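Local coordinates for 3-polyprenyl-4-hydroxybenzoate decarboxylase and related decarboxylases (Pelotomaculum thermopropionicum, PDB 6H6X), which binds prenylated FMN and, as a UbiD-family enzyme, probably decarboxylates aromatic acids or, in reverse, carboxylates substrates such as 2-furoic acid, at residues G128-A133 against I150-V155; L117-H122 against P284-I289. The protein carries 8 engineered substitutions. One frame throughout, in Å; residues are numbered along the deposited sequence.

Contact 1 (G128-A133 against I150-V155); sequences GPYITA and IHRLQV. With 4LU (1-deoxy-5-O-phosphono-1-(3,3,4,5-tetramethyl-9,11-dioxo-2,3,8,9,10,11-hexahydro-7H-quinolino[1,8-fg]pteridin-12-ium-7-y l)-D-ribitol), chain I.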
loop_
_atom_site.group_PDB
_atom_site.type_symbol
_atom_site.label_atom_id
_atom_site.label_comp_id
_atom_site.label_asym_id
_atom_site.label_seq_id
_atom_site.Cartn_x
_atom_site.Cartn_y
_atom_site.Cartn_z
ATOM N N GLY B 128 -30.530 -12.088 -3.271
ATOM C CA GLY B 128 -31.257 -12.144 -2.014
ATOM C C GLY B 128 -30.285 -12.490 -0.885
ATOM O O GLY B 128 -29.076 -12.307 -1.026
ATOM N N PRO B 129 -30.798 -13.010 0.233
ATOM C CA PRO B 129 -29.929 -13.433 1.324
ATOM C C PRO B 129 -29.066 -14.632 0.919
ATOM O O PRO B 129 -29.527 -15.498 0.179
ATOM C CB PRO B 129 -30.904 -13.830 2.409
ATOM C CG PRO B 129 -32.212 -13.191 2.040
ATOM C CD PRO B 129 -32.214 -13.258 0.543
ATOM N N TYR B 130 -27.806 -14.637 1.356
ATOM C CA TYR B 130 -26.878 -15.727 1.057
ATOM C C TYR B 130 -26.229 -16.253 2.300
ATOM O O TYR B 130 -25.828 -15.482 3.165
ATOM C CB TYR B 130 -25.771 -15.255 0.127
ATOM C CG TYR B 130 -26.081 -15.455 -1.327
ATOM C CD1 TYR B 130 -26.833 -14.544 -2.013
ATOM C CD2 TYR B 130 -25.576 -16.538 -2.022
ATOM C CE1 TYR B 130 -27.116 -14.705 -3.359
ATOM C CE2 TYR B 130 -25.849 -16.711 -3.350
ATOM C CZ TYR B 130 -26.636 -15.768 -4.007
ATOM O OH TYR B 130 -26.918 -15.888 -5.329
ATOM N N ILE B 131 -26.129 -17.573 2.373
ATOM C CA ILE B 131 -25.333 -18.260 3.401
ATOM C C ILE B 131 -23.938 -18.355 2.807
ATOM O O ILE B 131 -23.773 -18.964 1.766
ATOM C CB ILE B 131 -25.897 -19.674 3.690
ATOM C CG1 ILE B 131 -27.336 -19.556 4.231
ATOM C CG2 ILE B 131 -25.010 -20.435 4.662
ATOM C CD1 ILE B 131 -28.004 -20.889 4.444
ATOM N N THR B 132 -22.959 -17.733 3.463
ATOM C CA THR B 132 -21.604 -17.624 2.928
ATOM C C THR B 132 -20.537 -18.317 3.766
ATOM O O THR B 132 -19.417 -18.368 3.321
ATOM C CB THR B 132 -21.179 -16.168 2.786
ATOM O OG1 THR B 132 -21.368 -15.510 4.039
ATOM C CG2 THR B 132 -22.063 -15.474 1.759
ATOM N N ALA B 133 -20.874 -18.825 4.951
ATOM C CA ALA B 133 -19.873 -19.409 5.829
ATOM C C ALA B 133 -20.125 -20.854 6.248
ATOM O O ALA B 133 -19.643 -21.300 7.285
ATOM C CB ALA B 133 -19.691 -18.540 7.046
ATOM N N ILE B 150 -16.676 -25.008 0.717
ATOM C CA ILE B 150 -17.582 -23.913 1.040
ATOM C C ILE B 150 -18.187 -23.401 -0.258
ATOM O O ILE B 150 -17.462 -23.044 -1.190
ATOM C CB ILE B 150 -16.845 -22.765 1.768
ATOM C CG1 ILE B 150 -16.380 -23.243 3.133
ATOM C CG2 ILE B 150 -17.762 -21.529 1.916
ATOM C CD1 ILE B 150 -15.664 -22.166 3.942
ATOM N N HIS B 151 -19.508 -23.320 -0.280
ATOM C CA HIS B 151 -20.303 -22.857 -1.450
ATOM C C HIS B 151 -21.266 -21.789 -0.983
ATOM O O HIS B 151 -21.829 -21.876 0.130
ATOM C CB HIS B 151 -21.076 -24.035 -2.083
ATOM C CG HIS B 151 -20.176 -25.157 -2.473
ATOM N ND1 HIS B 151 -19.652 -25.283 -3.737
ATOM C CD2 HIS B 151 -19.592 -26.124 -1.728
ATOM C CE1 HIS B 151 -18.812 -26.308 -3.765
ATOM N NE2 HIS B 151 -18.749 -26.827 -2.554
ATOM N N ARG B 152 -21.428 -20.743 -1.794
ATOM C CA ARG B 152 -22.501 -19.800 -1.549
ATOM C C ARG B 152 -23.847 -20.505 -1.756
ATOM O O ARG B 152 -23.993 -21.332 -2.650
ATOM C CB ARG B 152 -22.361 -18.567 -2.418
ATOM C CG ARG B 152 -22.731 -18.760 -3.870
ATOM C CD ARG B 152 -22.388 -17.523 -4.677
ATOM N NE ARG B 152 -22.987 -17.594 -6.007
ATOM C CZ ARG B 152 -22.462 -17.136 -7.146
ATOM N NH1 ARG B 152 -21.256 -16.548 -7.205
ATOM N NH2 ARG B 152 -23.158 -17.292 -8.263
ATOM N N LEU B 153 -24.790 -20.213 -0.874
ATOM C CA LEU B 153 -26.104 -20.798 -0.923
ATOM C C LEU B 153 -27.133 -19.656 -0.917
ATOM O O LEU B 153 -27.195 -18.856 0.014
ATOM C CB LEU B 153 -26.297 -21.698 0.286
ATOM C CG LEU B 153 -25.282 -22.821 0.338
ATOM C CD1 LEU B 153 -24.990 -23.229 1.745
ATOM C CD2 LEU B 153 -25.799 -23.988 -0.454
ATOM N N GLN B 154 -27.889 -19.533 -1.997
ATOM C CA GLN B 154 -28.939 -18.526 -2.084
ATOM C C GLN B 154 -30.180 -19.065 -1.386
ATOM O O GLN B 154 -30.627 -20.171 -1.670
ATOM C CB GLN B 154 -29.272 -18.191 -3.553
ATOM C CG GLN B 154 -30.161 -16.939 -3.696
ATOM C CD GLN B 154 -30.595 -16.656 -5.113
ATOM O OE1 GLN B 154 -29.933 -17.049 -6.084
ATOM N NE2 GLN B 154 -31.717 -15.945 -5.237
ATOM N N VAL B 155 -30.742 -18.298 -0.476
ATOM C CA VAL B 155 -31.991 -18.691 0.156
ATOM C C VAL B 155 -33.104 -18.371 -0.837
ATOM O O VAL B 155 -33.374 -17.212 -1.106
ATOM C CB VAL B 155 -32.200 -17.952 1.475
ATOM C CG1 VAL B 155 -33.491 -18.410 2.168
ATOM C CG2 VAL B 155 -31.005 -18.174 2.368
HETATM C C9 4LU I . -14.701 -20.465 -0.567
HETATM C C8 4LU I . -14.870 -19.540 0.506
HETATM C C7 4LU I . -15.928 -18.626 0.553
HETATM C C10 4LU I . -16.467 -21.633 -3.674
HETATM C C6 4LU I . -16.772 -18.462 -0.699
HETATM N N3 4LU I . -18.733 -22.414 -5.104
HETATM C C2 4LU I . -17.582 -23.157 -5.176
HETATM C C13 4LU I . -18.264 -16.287 -0.019
HETATM C C5 4LU I . -18.010 -17.531 -0.845
HETATM C C1 4LU I . -18.265 -18.366 -3.146
HETATM O O2 4LU I . -17.559 -24.207 -5.890
HETATM N N1 4LU I . -16.478 -22.778 -4.465
HETATM C C4 4LU I . -18.828 -21.275 -4.355
HETATM O O4 4LU I . -19.907 -20.632 -4.302
HETATM C C4A 4LU I . -17.622 -20.822 -3.576
HETATM N N5 4LU I . -17.637 -19.663 -2.731
HETATM C C3 4LU I . -18.751 -17.624 -2.134
HETATM C C12 4LU I . -19.063 -18.405 -0.106
HETATM C C5A 4LU I . -16.673 -19.534 -1.694
HETATM C C7M 4LU I . -16.060 -17.648 1.719
HETATM C C8M 4LU I . -13.863 -19.667 1.618
HETATM C C9A 4LU I . -15.530 -20.489 -1.709
HETATM N N10 4LU I . -15.328 -21.272 -2.909
HETATM C "C1'" 4LU I . -14.136 -22.100 -3.086
HETATM C "C2'" 4LU I . -14.181 -23.543 -2.533
HETATM O "O2'" 4LU I . -14.753 -23.640 -1.225
HETATM C "C3'" 4LU I . -12.748 -24.045 -2.441
HETATM O "O3'" 4LU I . -12.080 -23.804 -3.682
HETATM C "C4'" 4LU I . -12.679 -25.518 -2.026
HETATM O "O4'" 4LU I . -11.384 -25.925 -1.489
HETATM C "C5'" 4LU I . -13.018 -26.520 -3.117
HETATM O "O5'" 4LU I . -12.851 -27.759 -2.396
HETATM P P 4LU I . -12.659 -29.198 -3.128
HETATM O O2P 4LU I . -12.745 -30.274 -2.031
HETATM O O3P 4LU I . -13.868 -29.339 -4.098
HETATM O O1P 4LU I . -11.269 -29.116 -3.762
HETATM O O HOH W 1 -21.907 -21.036 2.626
#

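Contact 2 (L117-H122 against P284-I289); sequences LPIPTH and PVYHTI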
loop_
_atom_site.group_PDB
_atom_site.type_symbol
_atom_site.label_atom_id
_atom_site.label_comp_id
_atom_site.label_asym_id
_atom_site.label_seq_id
_atom_site.Cartn_x
_atom_site.Cartn_y
_atom_site.Cartn_z
ATOM N N LEU B 117 -33.148 -17.791 10.950
ATOM C CA LEU B 117 -31.749 -17.367 10.906
ATOM C C LEU B 117 -31.574 -16.015 10.228
ATOM O O LEU B 117 -32.158 -15.740 9.154
ATOM C CB LEU B 117 -30.931 -18.392 10.156
ATOM C CG LEU B 117 -30.958 -19.823 10.712
ATOM C CD1 LEU B 117 -30.113 -20.708 9.822
ATOM C CD2 LEU B 117 -30.491 -19.880 12.166
ATOM N N PRO B 118 -30.751 -15.168 10.836
ATOM C CA PRO B 118 -30.502 -13.837 10.320
ATOM C C PRO B 118 -29.511 -13.869 9.132
ATOM O O PRO B 118 -28.433 -13.366 9.233
ATOM C CB PRO B 118 -29.899 -13.132 11.526
ATOM C CG PRO B 118 -29.131 -14.224 12.224
ATOM C CD PRO B 118 -30.000 -15.430 12.076
ATOM N N ILE B 119 -29.932 -14.426 8.015
ATOM C CA ILE B 119 -29.064 -14.610 6.900
ATOM C C ILE B 119 -29.004 -13.275 6.181
ATOM O O ILE B 119 -30.016 -12.839 5.650
ATOM C CB ILE B 119 -29.566 -15.715 5.976
ATOM C CG1 ILE B 119 -29.640 -17.022 6.757
ATOM C CG2 ILE B 119 -28.677 -15.863 4.745
ATOM C CD1 ILE B 119 -30.397 -18.097 6.069
ATOM N N PRO B 120 -27.803 -12.654 6.101
ATOM C CA PRO B 120 -27.678 -11.323 5.517
ATOM C C PRO B 120 -27.812 -11.249 4.030
ATOM O O PRO B 120 -27.629 -12.247 3.332
ATOM C CB PRO B 120 -26.243 -10.903 5.893
ATOM C CG PRO B 120 -25.779 -11.887 6.930
ATOM C CD PRO B 120 -26.486 -13.145 6.551
ATOM N N THR B 121 -28.100 -10.045 3.556
ATOM C CA THR B 121 -27.962 -9.675 2.139
ATOM C C THR B 121 -26.739 -8.767 2.091
ATOM O O THR B 121 -26.639 -7.791 2.858
ATOM C CB THR B 121 -29.257 -9.002 1.651
ATOM O OG1 THR B 121 -30.358 -9.864 1.974
ATOM C CG2 THR B 121 -29.259 -8.810 0.187
ATOM N N HIS B 122 -25.739 -9.124 1.280
ATOM C CA HIS B 122 -24.415 -8.529 1.467
ATOM C C HIS B 122 -24.154 -7.265 0.594
ATOM O O HIS B 122 -23.850 -6.192 1.122
ATOM C CB HIS B 122 -23.340 -9.591 1.261
ATOM C CG HIS B 122 -23.346 -10.651 2.312
ATOM N ND1 HIS B 122 -24.093 -11.806 2.204
ATOM C CD2 HIS B 122 -22.735 -10.706 3.518
ATOM C CE1 HIS B 122 -23.925 -12.533 3.297
ATOM N NE2 HIS B 122 -23.109 -11.888 4.110
ATOM N N PRO B 284 -28.064 -20.002 19.316
ATOM C CA PRO B 284 -26.887 -20.057 18.433
ATOM C C PRO B 284 -26.347 -18.685 18.004
ATOM O O PRO B 284 -27.065 -17.683 18.039
ATOM C CB PRO B 284 -27.422 -20.788 17.219
ATOM C CG PRO B 284 -28.851 -20.436 17.146
ATOM C CD PRO B 284 -29.318 -20.222 18.575
ATOM N N VAL B 285 -25.085 -18.655 17.589
ATOM C CA VAL B 285 -24.485 -17.507 16.900
ATOM C C VAL B 285 -24.367 -17.822 15.419
ATOM O O VAL B 285 -23.798 -18.826 15.065
ATOM C CB VAL B 285 -23.096 -17.195 17.436
ATOM C CG1 VAL B 285 -22.628 -15.857 16.932
ATOM C CG2 VAL B 285 -23.116 -17.198 18.952
ATOM N N TYR B 286 -24.905 -16.952 14.565
ATOM C CA TYR B 286 -24.816 -17.115 13.142
ATOM C C TYR B 286 -23.520 -16.402 12.631
ATOM O O TYR B 286 -23.291 -15.246 12.961
ATOM C CB TYR B 286 -26.048 -16.580 12.464
ATOM C CG TYR B 286 -26.027 -16.785 10.956
ATOM C CD1 TYR B 286 -25.367 -15.879 10.114
ATOM C CD2 TYR B 286 -26.620 -17.893 10.358
ATOM C CE1 TYR B 286 -25.308 -16.085 8.750
ATOM C CE2 TYR B 286 -26.567 -18.078 8.983
ATOM C CZ TYR B 286 -25.897 -17.164 8.207
ATOM O OH TYR B 286 -25.843 -17.347 6.836
ATOM N N HIS B 287 -22.718 -17.093 11.824
ATOM C CA HIS B 287 -21.458 -16.537 11.279
ATOM C C HIS B 287 -21.667 -16.235 9.789
ATOM O O HIS B 287 -22.182 -17.065 9.022
ATOM C CB HIS B 287 -20.345 -17.526 11.481
ATOM C CG HIS B 287 -19.058 -17.146 10.841
ATOM N ND1 HIS B 287 -18.196 -18.082 10.336
ATOM C CD2 HIS B 287 -18.477 -15.949 10.639
ATOM C CE1 HIS B 287 -17.108 -17.478 9.900
ATOM N NE2 HIS B 287 -17.257 -16.184 10.072
ATOM N N THR B 288 -21.341 -15.008 9.381
ATOM C CA THR B 288 -21.314 -14.718 7.960
ATOM C C THR B 288 -19.920 -14.268 7.537
ATOM O O THR B 288 -19.179 -13.697 8.349
ATOM C CB THR B 288 -22.380 -13.696 7.570
ATOM O OG1 THR B 288 -22.546 -13.771 6.156
ATOM C CG2 THR B 288 -22.019 -12.258 8.017
ATOM N N ILE B 289 -19.566 -14.577 6.296
ATOM C CA ILE B 289 -18.309 -14.088 5.725
ATOM C C ILE B 289 -18.724 -13.081 4.673
ATOM O O ILE B 289 -19.503 -13.395 3.778
ATOM C CB ILE B 289 -17.496 -15.234 5.116
ATOM C CG1 ILE B 289 -16.847 -16.084 6.235
ATOM C CG2 ILE B 289 -16.416 -14.713 4.203
ATOM C CD1 ILE B 289 -16.394 -17.467 5.725
#

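Contact 1 (G128-A133 against I150-V155)
Gln-154 lies across the ring of Tyr-130, and its course from CB outward shows how a non-hydrogen-bonded pair in an antiparallel ladder can be sealed by its side chains. CB sits over one face of the ring in a CH-pi contact, 4.0 Å from the ring centroid. With CG anti to the backbone N (chi1 -168°), the next methylene reaches the phenol end, Gln-154 CG lying 3.7 Å from Tyr-130 CZ. CD follows beside the hydroxyl. At the tip OE1 approaches Tyr-130 OH, yet each atom finds its hydrogen bond outside the pair: OE1 with Gly-255 N, OH with Glu-254 OE1. Glu-254 also forms a salt bridge with Arg-152, whose CG and CD pack near Tyr-130 CE2.

The neighbouring pair, Ile-131 and Leu-153, is hydrogen-bonded in both directions, with Ile-131 N to Leu-153 O at 2.9 Å; their CB atoms meet on the sheet face away from Tyr-130. Val-155 N adds a nearly straight bond to Pro-129 O (3.1 Å, 173°). Farther along, a water donates to both Ile-131 O and His-151 O. There the backbone turns to the cofactor: Arg-152 N donates to 4LU O4 at 2.9 Å, and Ile-150 N to 4LU O2'. The arrangement is a beta hairpin whose two strands both contribute to the prenylated-FMN pocket, Thr-132 from the first and Ile-150, His-151 and Arg-152 from the second.

Contact 2 (L117-H122 against P284-I289)
Tyr-286 lies against Leu-117, Pro-118, Ile-119 and Pro-120, a run of chain that bends through an inverse gamma turn centred on Pro-118. The two segments travel in nearly the same direction, 20° apart, but no backbone hydrogen bond joins them: 284-289 holds the short strand 286-287, an outermost strand of a mixed four-stranded sheet, and the turn segment packs on it through side chains. One aromatic ring thus collects contacts from four consecutive loop residues.

CB of Tyr-286 points toward 117-122, and chi1 (-177°) sets CG anti to the backbone N. Tyr-286 and Pro-118 slide past each other in opposite directions, with Pro-118 CG 3.9 Å from Tyr-286 CB. The carbonyl of Pro-118 then stands over one ring face, its O 4.0 Å above the plane and displaced toward the rim. Ile-119 and Pro-120 reach different ring atoms from that same side of the plane: Ile-119 CG1 comes to Tyr-286 CE2, while Pro-120 CD comes to Tyr-286 CE1, both at 3.9 Å. Both branches of Ile-119 reach the hydroxyl, CG1 and CG2 each 3.8 Å from Tyr-286 OH.

Beyond the ring, Pro-120 and Thr-288 meet tip to tip, the proline CG contacting CB, CG2 and OG1 of the threonine. Pro-120 CB also stands above one face of the His-122 ring, offset toward its rim. Thr-288 OG1, anti to its backbone N, faces the edge of that imidazole and probably also bonds to Thr-132 OG1. The polar closure of the contact is the hydrogen bond between His-122 NE2 and Thr-288 OG1, 2.8 Å long and bent to 145°.

How the contacts relate
From the N terminus, the chain leaves helix 113-116 through 117-122, the first half of contact 2, and runs on to 128-133, where Tyr-130 makes a backbone hydrogen bond back to Pro-120. Contact 1 closes a local loop, returning at 150-155 after 16 residues. Contact 2 is completed only 161 residues later at 284-289, so the hairpin lies wholly within its much longer loop. The two contacts also touch directly: Thr-132 OG1 probably bonds to Ile-289 O at 2.8 Å, and Ile-119 packs on the backbone of Tyr-130. Together they tie the antiparallel sheet to the mixed sheet near the cofactor, which Ile-289 touches.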